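Local coordinates for protein acetohydroxyacid synthase small subunit Related (Bacteroides thetaiotaomicron, PDB 2F06) that is of unknown function but binds histidine through a fold of paired ACT domains, is related to the acetohydroxyacid synthase small subunit and may have a regulatory role, at residues Val5-Ser10 / Ser53-Ala58; Leu9-Glu14 / Phe67-Thr72; Asp73-Ser78 / Val133-Ala138; Glu96-Glu101 / Asp122-Val127. One frame throughout, in Å; residues are numbered along the deposited sequence.

Interaction 1: residues Val5-Ser10 / Ser53-Ala58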
loop_
_atom_site.group_PDB
_atom_site.type_symbol
_atom_site.label_atom_id
_atom_site.label_comp_id
_atom_site.label_asym_id
_atom_site.label_seq_id
_atom_site.Cartn_x
_atom_site.Cartn_y
_atom_site.Cartn_z
ATOM N N VAL A 5 -18.525 17.717 0.524
ATOM C CA VAL A 5 -17.114 17.350 0.550
ATOM C C VAL A 5 -16.572 17.428 1.974
ATOM O O VAL A 5 -16.585 18.474 2.644
ATOM C CB VAL A 5 -16.236 18.173 -0.435
ATOM C CG1 VAL A 5 -14.793 17.769 -0.330
ATOM C CG2 VAL A 5 -16.676 17.966 -1.879
ATOM N N ALA A 6 -16.094 16.283 2.442
ATOM C CA ALA A 6 -15.599 16.133 3.779
ATOM C C ALA A 6 -14.073 16.089 3.843
ATOM O O ALA A 6 -13.390 15.733 2.905
ATOM C CB ALA A 6 -16.206 14.907 4.411
ATOM N N LYS A 7 -13.552 16.459 5.001
ATOM C CA LYS A 7 -12.137 16.397 5.271
ATOM C C LYS A 7 -11.845 15.047 5.924
ATOM O O LYS A 7 -12.442 14.673 6.953
ATOM C CB LYS A 7 -11.723 17.567 6.173
ATOM C CG LYS A 7 -11.856 18.958 5.496
ATOM C CD LYS A 7 -11.465 20.063 6.490
ATOM C CE LYS A 7 -10.490 21.067 5.848
ATOM N NZ LYS A 7 -10.649 22.412 6.438
ATOM N N GLN A 8 -10.964 14.290 5.277
ATOM C CA GLN A 8 -10.428 13.101 5.867
ATOM C C GLN A 8 -9.004 13.355 6.350
ATOM O O GLN A 8 -8.179 13.926 5.642
ATOM C CB GLN A 8 -10.438 11.998 4.843
ATOM C CG GLN A 8 -9.796 10.715 5.306
ATOM C CD GLN A 8 -9.519 9.802 4.121
ATOM O OE1 GLN A 8 -8.496 9.938 3.439
ATOM N NE2 GLN A 8 -10.428 8.893 3.865
ATOM N N LEU A 9 -8.689 12.940 7.555
ATOM C CA LEU A 9 -7.294 12.993 7.986
ATOM C C LEU A 9 -6.544 11.751 7.504
ATOM O O LEU A 9 -7.014 10.609 7.620
ATOM C CB LEU A 9 -7.170 13.069 9.509
ATOM C CG LEU A 9 -7.776 14.256 10.268
ATOM C CD1 LEU A 9 -7.251 14.293 11.669
ATOM C CD2 LEU A 9 -7.431 15.545 9.652
ATOM N N SER A 10 -5.358 11.993 6.976
ATOM C CA SER A 10 -4.400 10.943 6.738
ATOM C C SER A 10 -3.211 11.149 7.632
ATOM O O SER A 10 -2.490 12.125 7.452
ATOM C CB SER A 10 -3.960 10.944 5.268
ATOM O OG SER A 10 -5.037 10.388 4.522
ATOM N N SER A 53 -14.845 13.993 14.387
ATOM C CA SER A 53 -15.949 14.952 14.685
ATOM C C SER A 53 -15.617 16.441 14.439
ATOM O O SER A 53 -16.521 17.257 14.184
ATOM C CB SER A 53 -16.465 14.767 16.109
ATOM O OG SER A 53 -15.405 14.904 17.028
ATOM N N ASP A 54 -14.328 16.775 14.513
ATOM C CA ASP A 54 -13.832 18.124 14.273
ATOM C C ASP A 54 -12.457 18.038 13.570
ATOM O O ASP A 54 -11.413 18.012 14.240
ATOM C CB ASP A 54 -13.798 18.918 15.614
ATOM C CG ASP A 54 -13.387 20.371 15.449
ATOM O OD1 ASP A 54 -12.815 20.744 14.401
ATOM O OD2 ASP A 54 -13.606 21.153 16.428
ATOM N N PRO A 55 -12.449 17.943 12.219
ATOM C CA PRO A 55 -11.144 17.726 11.547
ATOM C C PRO A 55 -10.077 18.829 11.737
ATOM O O PRO A 55 -8.902 18.504 11.863
ATOM C CB PRO A 55 -11.503 17.495 10.062
ATOM C CG PRO A 55 -12.842 18.001 9.876
ATOM C CD PRO A 55 -13.562 17.960 11.264
ATOM N N ASP A 56 -10.485 20.089 11.839
ATOM C CA ASP A 56 -9.540 21.204 12.000
ATOM C C ASP A 56 -8.871 21.199 13.389
ATOM O O ASP A 56 -7.656 21.402 13.495
ATOM C CB ASP A 56 -10.202 22.557 11.714
ATOM C CG ASP A 56 -10.712 22.678 10.266
ATOM O OD1 ASP A 56 -10.173 22.035 9.302
ATOM O OD2 ASP A 56 -11.680 23.450 10.096
ATOM N N LYS A 57 -9.674 20.961 14.422
ATOM C CA LYS A 57 -9.154 20.851 15.796
ATOM C C LYS A 57 -8.230 19.623 15.886
ATOM O O LYS A 57 -7.156 19.702 16.490
ATOM C CB LYS A 57 -10.292 20.731 16.801
ATOM C CG LYS A 57 -9.822 20.836 18.199
ATOM C CD LYS A 57 -10.959 21.112 19.150
ATOM C CE LYS A 57 -10.902 20.097 20.231
ATOM N NZ LYS A 57 -11.438 20.668 21.460
ATOM N N ALA A 58 -8.662 18.502 15.295
ATOM C CA ALA A 58 -7.870 17.278 15.252
ATOM C C ALA A 58 -6.551 17.449 14.543
ATOM O O ALA A 58 -5.491 17.061 15.102
ATOM C CB ALA A 58 -8.620 16.160 14.614
#
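This is a strand-against-helix packing contact, closed at its outer side by a salt bridge, in which the chain's first strand, 5-13, meets the opening turn of helix 55-64. Lys7 and Leu9 both point toward the helix, whereas Gln8 between them points away and hydrogen-bonds to the hydroxyls of Tyr102 and Tyr104. The aliphatic root of Lys7 crosses Pro55 at about a right angle, its CB 3.9 Å from Pro55 CG. Lys7 CG is anti to the carbonyl carbon (chi1 -67°), and a bend at chi3 (132°) brings the ammonium to Asp56. There Lys7 NZ reaches Asp56 OD1 at 2.9 Å on its syn lone pair, a one-oxygen grip, since Asp56 OD2 stands 3.9 Å from Lys7 NZ. Asp56 lies in the first helical turn, so the helix end would probably also favour its negative charge. Deeper in, Leu9 CD1 packs tip to tip on Ala58 CB at 3.7 Å, while Leu9 CD2 lies 4.0 Å from Pro55 O. The helix start is itself fixed by its N-cap: Asp54 OD1 accepts Lys57 N at 3.1 Å, met from above the carboxylate plane, with Pro55 following directly. Tyr142 also touches Pro55 from outside this pair of segments. Packing of a helix on one face of an antiparallel sheet is typical of the ACT fold, with its beta-alpha-beta-beta-alpha-beta order.

Interaction 2: residues Leu9-Glu14 / Phe67-Thr72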
loop_
_atom_site.group_PDB
_atom_site.type_symbol
_atom_site.label_atom_id
_atom_site.label_comp_id
_atom_site.label_asym_id
_atom_site.label_seq_id
_atom_site.Cartn_x
_atom_site.Cartn_y
_atom_site.Cartn_z
ATOM N N LEU A 9 -8.689 12.940 7.555
ATOM C CA LEU A 9 -7.294 12.993 7.986
ATOM C C LEU A 9 -6.544 11.751 7.504
ATOM O O LEU A 9 -7.014 10.609 7.620
ATOM C CB LEU A 9 -7.170 13.069 9.509
ATOM C CG LEU A 9 -7.776 14.256 10.268
ATOM C CD1 LEU A 9 -7.251 14.293 11.669
ATOM C CD2 LEU A 9 -7.431 15.545 9.652
ATOM N N SER A 10 -5.358 11.993 6.976
ATOM C CA SER A 10 -4.400 10.943 6.738
ATOM C C SER A 10 -3.211 11.149 7.632
ATOM O O SER A 10 -2.490 12.125 7.452
ATOM C CB SER A 10 -3.960 10.944 5.268
ATOM O OG SER A 10 -5.037 10.388 4.522
ATOM N N ILE A 11 -2.963 10.176 8.503
ATOM C CA ILE A 11 -1.962 10.283 9.496
ATOM C C ILE A 11 -0.873 9.189 9.351
ATOM O O ILE A 11 -1.187 7.962 9.379
ATOM C CB ILE A 11 -2.583 10.258 10.912
ATOM C CG1 ILE A 11 -3.736 11.240 11.061
ATOM C CG2 ILE A 11 -1.512 10.565 11.977
ATOM C CD1 ILE A 11 -4.802 10.762 12.024
ATOM N N PHE A 12 0.382 9.647 9.225
ATOM C CA PHE A 12 1.550 8.769 9.029
ATOM C C PHE A 12 1.942 8.164 10.383
ATOM O O PHE A 12 2.245 8.883 11.312
ATOM C CB PHE A 12 2.691 9.537 8.379
ATOM C CG PHE A 12 4.006 8.735 8.197
ATOM C CD1 PHE A 12 4.071 7.627 7.316
ATOM C CD2 PHE A 12 5.179 9.136 8.881
ATOM C CE1 PHE A 12 5.292 6.930 7.115
ATOM C CE2 PHE A 12 6.388 8.473 8.717
ATOM C CZ PHE A 12 6.445 7.347 7.821
ATOM N N LEU A 13 1.812 6.841 10.508
ATOM C CA LEU A 13 2.062 6.141 11.779
ATOM C C LEU A 13 3.405 5.484 11.523
ATOM O O LEU A 13 3.510 4.517 10.718
ATOM C CB LEU A 13 1.010 5.037 12.056
ATOM C CG LEU A 13 -0.513 5.209 11.919
ATOM C CD1 LEU A 13 -1.305 3.841 11.772
ATOM C CD2 LEU A 13 -1.104 6.115 12.981
ATOM N N GLU A 14 4.434 6.004 12.156
ATOM C CA GLU A 14 5.754 5.418 12.053
ATOM C C GLU A 14 5.903 4.155 12.938
ATOM O O GLU A 14 4.940 3.735 13.550
ATOM C CB GLU A 14 6.774 6.483 12.391
ATOM C CG GLU A 14 6.609 7.094 13.713
ATOM C CD GLU A 14 7.953 7.284 14.371
ATOM O OE1 GLU A 14 8.650 6.259 14.573
ATOM O OE2 GLU A 14 8.316 8.445 14.713
ATOM N N PHE A 67 2.851 14.803 14.831
ATOM C CA PHE A 67 2.424 13.849 13.814
ATOM C C PHE A 67 2.462 14.479 12.441
ATOM O O PHE A 67 2.271 15.687 12.319
ATOM C CB PHE A 67 1.039 13.244 14.110
ATOM C CG PHE A 67 1.040 12.299 15.308
ATOM C CD1 PHE A 67 1.417 10.962 15.151
ATOM C CD2 PHE A 67 0.679 12.744 16.577
ATOM C CE1 PHE A 67 1.452 10.089 16.257
ATOM C CE2 PHE A 67 0.711 11.879 17.685
ATOM C CZ PHE A 67 1.107 10.554 17.530
ATOM N N ALA A 68 2.749 13.662 11.416
ATOM C CA ALA A 68 2.585 14.067 10.047
ATOM C C ALA A 68 1.130 13.740 9.616
ATOM O O ALA A 68 0.741 12.594 9.589
ATOM C CB ALA A 68 3.603 13.334 9.159
ATOM N N VAL A 69 0.333 14.759 9.293
ATOM C CA VAL A 69 -1.088 14.624 8.923
ATOM C C VAL A 69 -1.373 15.439 7.702
ATOM O O VAL A 69 -0.935 16.579 7.579
ATOM C CB VAL A 69 -2.055 15.322 9.948
ATOM C CG1 VAL A 69 -3.441 14.653 9.985
ATOM C CG2 VAL A 69 -1.471 15.406 11.283
ATOM N N ASN A 70 -2.209 14.912 6.839
ATOM C CA ASN A 70 -2.617 15.615 5.626
ATOM C C ASN A 70 -4.116 15.514 5.617
ATOM O O ASN A 70 -4.647 14.581 6.209
ATOM C CB ASN A 70 -2.069 14.880 4.410
ATOM C CG ASN A 70 -0.580 15.019 4.267
ATOM O OD1 ASN A 70 0.031 16.009 4.655
ATOM N ND2 ASN A 70 0.020 14.031 3.613
ATOM N N ILE A 71 -4.803 16.457 4.969
ATOM C CA ILE A 71 -6.267 16.381 4.796
ATOM C C ILE A 71 -6.544 16.058 3.337
ATOM O O ILE A 71 -5.818 16.517 2.464
ATOM C CB ILE A 71 -6.965 17.684 5.284
ATOM C CG1 ILE A 71 -6.912 17.741 6.809
ATOM C CG2 ILE A 71 -8.400 17.762 4.818
ATOM C CD1 ILE A 71 -6.381 19.017 7.265
ATOM N N THR A 72 -7.502 15.164 3.100
ATOM C CA THR A 72 -7.955 14.775 1.745
ATOM C C THR A 72 -9.456 14.997 1.687
ATOM O O THR A 72 -10.120 14.819 2.701
ATOM C CB THR A 72 -7.668 13.260 1.503
ATOM O OG1 THR A 72 -6.287 13.031 1.716
ATOM C CG2 THR A 72 -8.064 12.751 0.036
HETATM O O HOH W 1 3.435 10.809 12.319
#
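Two neighbouring strands of the antiparallel ACT sheet, 5-13 and 69-80, are joined here, crossing at 154°. The tight part is the face carrying Leu9, Ile11, Val69 and Ile71, which helix 55-64 covers. Ile11 and Val69 form a non-hydrogen-bonded pair and lie side by side, Ile11 CG1 touching Val69 CG1 at 3.6 Å. Leu9 and Ile71 do the same at the next non-hydrogen-bonded pair, two residues along, with Leu9 CD2 3.6 Å from Ile71 CG1. Between them Ser10 and Asn70 exchange two backbone bonds; Ser10 N to Asn70 O is 2.8 Å and almost straight (177°), the donor nearly along the C=O axis. The face of Ser10 and Asn70 is looser: Ser10 OG comes only to 4.1 Å from Thr72 OG1. Side chains of the second subunit approach this face, and Phe12 meets Phe12 of that subunit ring to ring. Beyond the last direct bond, Phe12 N to Ala68 O at 3.0 Å, one water bridges the two backbones, donating to Phe12 O at 2.5 Å and accepting from Ala68 N at 3.1 Å.

Interaction 3: residues Asp73-Ser78 / Val133-Ala138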
loop_
_atom_site.group_PDB
_atom_site.type_symbol
_atom_site.label_atom_id
_atom_site.label_comp_id
_atom_site.label_asym_id
_atom_site.label_seq_id
_atom_site.Cartn_x
_atom_site.Cartn_y
_atom_site.Cartn_z
ATOM N N ASP A 73 -9.974 15.362 0.507
ATOM C CA ASP A 73 -11.420 15.518 0.272
ATOM C C ASP A 73 -11.899 14.109 -0.006
ATOM O O ASP A 73 -11.273 13.386 -0.762
ATOM C CB ASP A 73 -11.751 16.368 -0.966
ATOM C CG ASP A 73 -11.176 17.782 -0.928
ATOM O OD1 ASP A 73 -11.053 18.359 0.179
ATOM O OD2 ASP A 73 -10.820 18.310 -2.055
ATOM N N VAL A 74 -12.990 13.731 0.632
ATOM C CA VAL A 74 -13.763 12.528 0.355
ATOM C C VAL A 74 -15.268 12.927 0.457
ATOM O O VAL A 74 -15.627 14.060 0.884
ATOM C CB VAL A 74 -13.482 11.442 1.452
ATOM C CG1 VAL A 74 -11.986 11.008 1.386
ATOM C CG2 VAL A 74 -13.847 11.984 2.868
ATOM N N VAL A 75 -16.131 11.999 0.050
ATOM C CA VAL A 75 -17.614 12.215 0.089
ATOM C C VAL A 75 -18.216 10.968 0.749
ATOM O O VAL A 75 -17.737 9.829 0.542
ATOM C CB VAL A 75 -18.171 12.588 -1.352
ATOM C CG1 VAL A 75 -17.932 11.480 -2.377
ATOM C CG2 VAL A 75 -19.671 12.937 -1.356
ATOM N N GLY A 76 -19.184 11.192 1.635
ATOM C CA GLY A 76 -19.910 10.134 2.318
ATOM C C GLY A 76 -21.250 9.907 1.651
ATOM O O GLY A 76 -21.879 10.851 1.226
ATOM N N ILE A 77 -21.667 8.646 1.500
ATOM C CA ILE A 77 -22.985 8.313 0.994
ATOM C C ILE A 77 -23.607 7.257 1.904
ATOM O O ILE A 77 -22.903 6.569 2.671
ATOM C CB ILE A 77 -23.010 7.762 -0.470
ATOM C CG1 ILE A 77 -22.258 6.474 -0.585
ATOM C CG2 ILE A 77 -22.426 8.723 -1.497
ATOM C CD1 ILE A 77 -22.945 5.553 -1.524
ATOM N N SER A 78 -24.920 7.151 1.810
ATOM C CA SER A 78 -25.658 6.158 2.524
ATOM C C SER A 78 -26.462 5.382 1.492
ATOM O O SER A 78 -26.997 5.970 0.531
ATOM C CB SER A 78 -26.618 6.867 3.498
ATOM O OG SER A 78 -27.408 5.927 4.189
ATOM N N VAL A 133 -28.903 9.321 -5.240
ATOM C CA VAL A 133 -28.153 8.638 -4.160
ATOM C C VAL A 133 -28.147 9.492 -2.860
ATOM O O VAL A 133 -27.960 10.684 -2.952
ATOM C CB VAL A 133 -26.683 8.304 -4.622
ATOM C CG1 VAL A 133 -25.857 7.738 -3.491
ATOM C CG2 VAL A 133 -26.675 7.340 -5.802
ATOM N N ASP A 134 -28.390 8.921 -1.663
ATOM C CA ASP A 134 -28.292 9.693 -0.432
ATOM C C ASP A 134 -26.829 10.093 -0.231
ATOM O O ASP A 134 -26.005 9.262 0.038
ATOM C CB ASP A 134 -28.761 8.866 0.772
ATOM C CG ASP A 134 -30.207 8.429 0.666
ATOM O OD1 ASP A 134 -31.020 9.113 -0.004
ATOM O OD2 ASP A 134 -30.526 7.394 1.283
ATOM N N LEU A 135 -26.505 11.367 -0.408
ATOM C CA LEU A 135 -25.163 11.821 -0.103
ATOM C C LEU A 135 -25.248 12.216 1.338
ATOM O O LEU A 135 -26.341 12.607 1.823
ATOM C CB LEU A 135 -24.760 13.017 -0.971
ATOM C CG LEU A 135 -24.215 12.669 -2.364
ATOM C CD1 LEU A 135 -24.562 13.717 -3.447
ATOM C CD2 LEU A 135 -22.726 12.498 -2.216
ATOM N N LEU A 136 -24.120 12.167 2.026
ATOM C CA LEU A 136 -24.050 12.739 3.407
ATOM C C LEU A 136 -23.411 14.140 3.378
ATOM O O LEU A 136 -22.398 14.358 2.687
ATOM C CB LEU A 136 -23.288 11.807 4.311
ATOM C CG LEU A 136 -23.814 10.369 4.505
ATOM C CD1 LEU A 136 -22.822 9.580 5.385
ATOM C CD2 LEU A 136 -25.184 10.279 5.162
ATOM N N ALA A 137 -24.012 15.110 4.054
ATOM C CA ALA A 137 -23.349 16.402 4.271
ATOM C C ALA A 137 -22.042 16.094 5.012
ATOM O O ALA A 137 -21.992 15.098 5.762
ATOM C CB ALA A 137 -24.209 17.279 5.117
ATOM N N ALA A 138 -20.980 16.889 4.826
ATOM C CA ALA A 138 -19.720 16.587 5.564
ATOM C C ALA A 138 -20.040 16.524 7.051
ATOM O O ALA A 138 -19.576 15.687 7.725
ATOM C CB ALA A 138 -18.686 17.667 5.321
HETATM O O HOH W 2 -28.699 5.854 -1.549
HETATM O O HOH W 3 -30.134 5.217 2.782
#
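The short strand 134-136 closes the edge of the ACT sheet here, pairing antiparallel with the far half of strand 69-80. Its bonding is sparse. Leu136 N donates to Gly76 O at 2.7 Å, straight at the hydrogen but from above the carbonyl plane rather than along a lone pair, and Ser78 N donates to Asp134 O at 3.0 Å, this time in the carbonyl plane. Water completes the outer end: one molecule donates to Ser78 O and accepts from Asp134 N, and another links Ser78 OG with Asp134 OD2. On the face of Val75, Ile77 and Leu135, Leu135 CD2 is wedged in. Leu135 CD2 stands 3.2 Å from Val75 CG2, tighter than ordinary van der Waals contact, and 3.9 Å from Ile77 CG2. Ile77 holds CG1 in the crowded position between N and carbonyl carbon (chi1 63°), and Val133 CG1 lies 4.1 Å from Ile77 CG2. Helix 85-95 meets Ile77 and Val133 through Val89 and Phe92, and helix 121-130 meets Val75 and Leu135. On the other face, with Ser78 and Asp134, Leu136 lies over the backbone of Gly76; Leu136 CB is 3.5 Å from Gly76 O, and Leu136 CD2 is 4.1 Å from Ser78 CB. An alanine here in place of Leu136 would remove CG and both methyls and would probably lose the contact with Ser78 CB and part of the cover over Gly76. A last strand pairing antiparallel with the strand that opens the same beta-alpha-beta-beta-alpha-beta unit is typical of the ACT fold.

Interaction 4: residues Glu96-Glu101 / Asp122-Val127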
loop_
_atom_site.group_PDB
_atom_site.type_symbol
_atom_site.label_atom_id
_atom_site.label_comp_id
_atom_site.label_asym_id
_atom_site.label_seq_id
_atom_site.Cartn_x
_atom_site.Cartn_y
_atom_site.Cartn_z
ATOM N N GLU A 96 -20.574 6.572 -15.972
ATOM C CA GLU A 96 -20.228 7.972 -16.259
ATOM C C GLU A 96 -18.723 8.248 -16.215
ATOM O O GLU A 96 -18.305 9.410 -16.168
ATOM C CB GLU A 96 -20.949 8.929 -15.303
ATOM C CG GLU A 96 -22.471 9.009 -15.443
ATOM C CD GLU A 96 -22.932 9.648 -16.713
ATOM O OE1 GLU A 96 -22.336 10.672 -17.173
ATOM O OE2 GLU A 96 -23.922 9.104 -17.267
ATOM N N GLY A 97 -17.922 7.181 -16.199
ATOM C CA GLY A 97 -16.460 7.289 -16.172
ATOM C C GLY A 97 -15.847 7.837 -14.885
ATOM O O GLY A 97 -14.741 8.373 -14.919
ATOM N N VAL A 98 -16.560 7.713 -13.756
ATOM C CA VAL A 98 -16.059 8.173 -12.472
ATOM C C VAL A 98 -15.578 6.942 -11.678
ATOM O O VAL A 98 -16.378 6.050 -11.377
ATOM C CB VAL A 98 -17.134 8.869 -11.599
ATOM C CG1 VAL A 98 -16.528 9.160 -10.174
ATOM C CG2 VAL A 98 -17.633 10.124 -12.209
ATOM N N PHE A 99 -14.299 6.851 -11.353
ATOM C CA PHE A 99 -13.837 5.634 -10.694
ATOM C C PHE A 99 -13.429 5.861 -9.213
ATOM O O PHE A 99 -13.228 7.027 -8.773
ATOM C CB PHE A 99 -12.802 4.915 -11.574
ATOM C CG PHE A 99 -13.259 4.745 -13.013
ATOM C CD1 PHE A 99 -14.474 4.114 -13.304
ATOM C CD2 PHE A 99 -12.501 5.248 -14.072
ATOM C CE1 PHE A 99 -14.919 3.978 -14.624
ATOM C CE2 PHE A 99 -12.940 5.106 -15.391
ATOM C CZ PHE A 99 -14.150 4.471 -15.666
ATOM N N ILE A 100 -13.418 4.775 -8.435
ATOM C CA ILE A 100 -13.139 4.846 -6.996
ATOM C C ILE A 100 -11.628 4.711 -6.790
ATOM O O ILE A 100 -11.084 3.728 -7.282
ATOM C CB ILE A 100 -13.884 3.655 -6.294
ATOM C CG1 ILE A 100 -15.399 3.592 -6.670
ATOM C CG2 ILE A 100 -13.645 3.655 -4.809
ATOM C CD1 ILE A 100 -16.336 4.612 -5.923
ATOM N N GLU A 101 -10.919 5.696 -6.193
ATOM C CA GLU A 101 -9.507 5.448 -5.858
ATOM C C GLU A 101 -9.421 4.553 -4.621
ATOM O O GLU A 101 -8.695 3.556 -4.652
ATOM C CB GLU A 101 -8.639 6.708 -5.742
ATOM C CG GLU A 101 -8.070 7.209 -7.099
ATOM C CD GLU A 101 -7.386 6.114 -7.965
ATOM O OE1 GLU A 101 -6.503 5.358 -7.461
ATOM O OE2 GLU A 101 -7.731 6.021 -9.172
ATOM N N ASP A 122 -15.882 16.712 -8.430
ATOM C CA ASP A 122 -17.029 17.443 -9.002
ATOM C C ASP A 122 -17.941 16.473 -9.788
ATOM O O ASP A 122 -19.158 16.494 -9.590
ATOM C CB ASP A 122 -16.631 18.634 -9.903
ATOM C CG ASP A 122 -15.674 19.638 -9.222
ATOM O OD1 ASP A 122 -15.605 19.723 -7.980
ATOM O OD2 ASP A 122 -14.957 20.355 -9.966
ATOM N N LYS A 123 -17.367 15.614 -10.634
ATOM C CA LYS A 123 -18.198 14.690 -11.414
ATOM C C LYS A 123 -18.916 13.621 -10.580
ATOM O O LYS A 123 -20.052 13.229 -10.895
ATOM C CB LYS A 123 -17.420 14.028 -12.564
ATOM C CG LYS A 123 -18.279 13.800 -13.751
ATOM C CD LYS A 123 -18.412 15.091 -14.666
ATOM C CE LYS A 123 -18.703 16.445 -13.901
ATOM N NZ LYS A 123 -18.822 17.671 -14.790
ATOM N N CYS A 124 -18.230 13.129 -9.546
ATOM C CA CYS A 124 -18.783 12.116 -8.691
ATOM C C CYS A 124 -20.046 12.662 -8.032
ATOM O O CYS A 124 -21.093 12.006 -8.030
ATOM C CB CYS A 124 -17.724 11.681 -7.639
ATOM S SG CYS A 124 -18.357 10.408 -6.481
ATOM N N ILE A 125 -19.959 13.873 -7.468
ATOM C CA ILE A 125 -21.089 14.430 -6.742
ATOM C C ILE A 125 -22.258 14.701 -7.693
ATOM O O ILE A 125 -23.410 14.478 -7.330
ATOM C CB ILE A 125 -20.717 15.690 -5.976
ATOM C CG1 ILE A 125 -19.874 15.332 -4.764
ATOM C CG2 ILE A 125 -21.956 16.444 -5.487
ATOM C CD1 ILE A 125 -19.317 16.561 -4.066
ATOM N N GLU A 126 -21.941 15.122 -8.904
ATOM C CA GLU A 126 -22.939 15.392 -9.936
ATOM C C GLU A 126 -23.785 14.151 -10.210
ATOM O O GLU A 126 -25.001 14.202 -10.116
ATOM C CB GLU A 126 -22.205 15.820 -11.205
ATOM C CG GLU A 126 -23.055 16.465 -12.242
ATOM C CD GLU A 126 -22.207 17.155 -13.286
ATOM O OE1 GLU A 126 -21.169 17.765 -12.896
ATOM O OE2 GLU A 126 -22.569 17.076 -14.479
ATOM N N VAL A 127 -23.115 13.033 -10.523
ATOM C CA VAL A 127 -23.761 11.735 -10.857
ATOM C C VAL A 127 -24.661 11.264 -9.704
ATOM O O VAL A 127 -25.824 10.923 -9.902
ATOM C CB VAL A 127 -22.679 10.619 -11.265
ATOM C CG1 VAL A 127 -23.284 9.217 -11.420
ATOM C CG2 VAL A 127 -21.955 11.020 -12.553
#
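Val98 points its CB toward helix 121-130 and carries most of this apolar contact. From CB its two methyls fork over the helix. CG1, anti to the backbone N (chi1 173°), meets the root of Cys124, Val98 CG1 being 3.8 Å from Cys124 CB. CG2, beside the backbone N, lies against the root of Lys123, with Val98 CG2 3.9 Å from Lys123 CB, the two side chains crossing at about a right angle; Val98 CG2 also reaches Val127 CG2 more loosely, at 4.4 Å. Lys123 then turns away, bent at chi2 and chi3, so that its NZ makes a salt bridge to Glu126 OE1 at 3.0 Å along the helix. The neighbouring touch is Glu96, whose CG lies 3.6 Å from Val127 CG2, its aliphatic part packing while the carboxylate lies at the surface. Gly97, with positive phi, is the C-prime residue of a Schellman motif that ends helix 85-95, Val98 N bonding to Leu93 O, and this turn delivers Val98 to the helix. Leu93 packs on Val98 as well. An alanine in place of Val98 would remove both methyls and would probably lose the contact with Cys124, Lys123 and Val127, loosening the seat of the helix. Two helices packed together on one face of an antiparallel sheet are typical of the ACT fold.

How the interactions relate
From the N terminus, strand 5-13 serves two contacts: interaction 1 closes a loop on helix 55-64, and interaction 2, sharing Leu9 and Ser10, reaches further along the chain to strand 69-80. That strand then continues straight into interaction 3, which pairs its far half with strand 134-136 and closes a later loop, so that interactions 2 and 3 lie on opposite sides of the chain's centre. Interaction 4 is nested inside that later loop, fastening the 96-101 link to helix 121-130; Ile125 of that helix packs on Val75 of interaction 3. The backbone pairing of Ala6 N with Val74 O ties interactions 1 and 3 within one sheet.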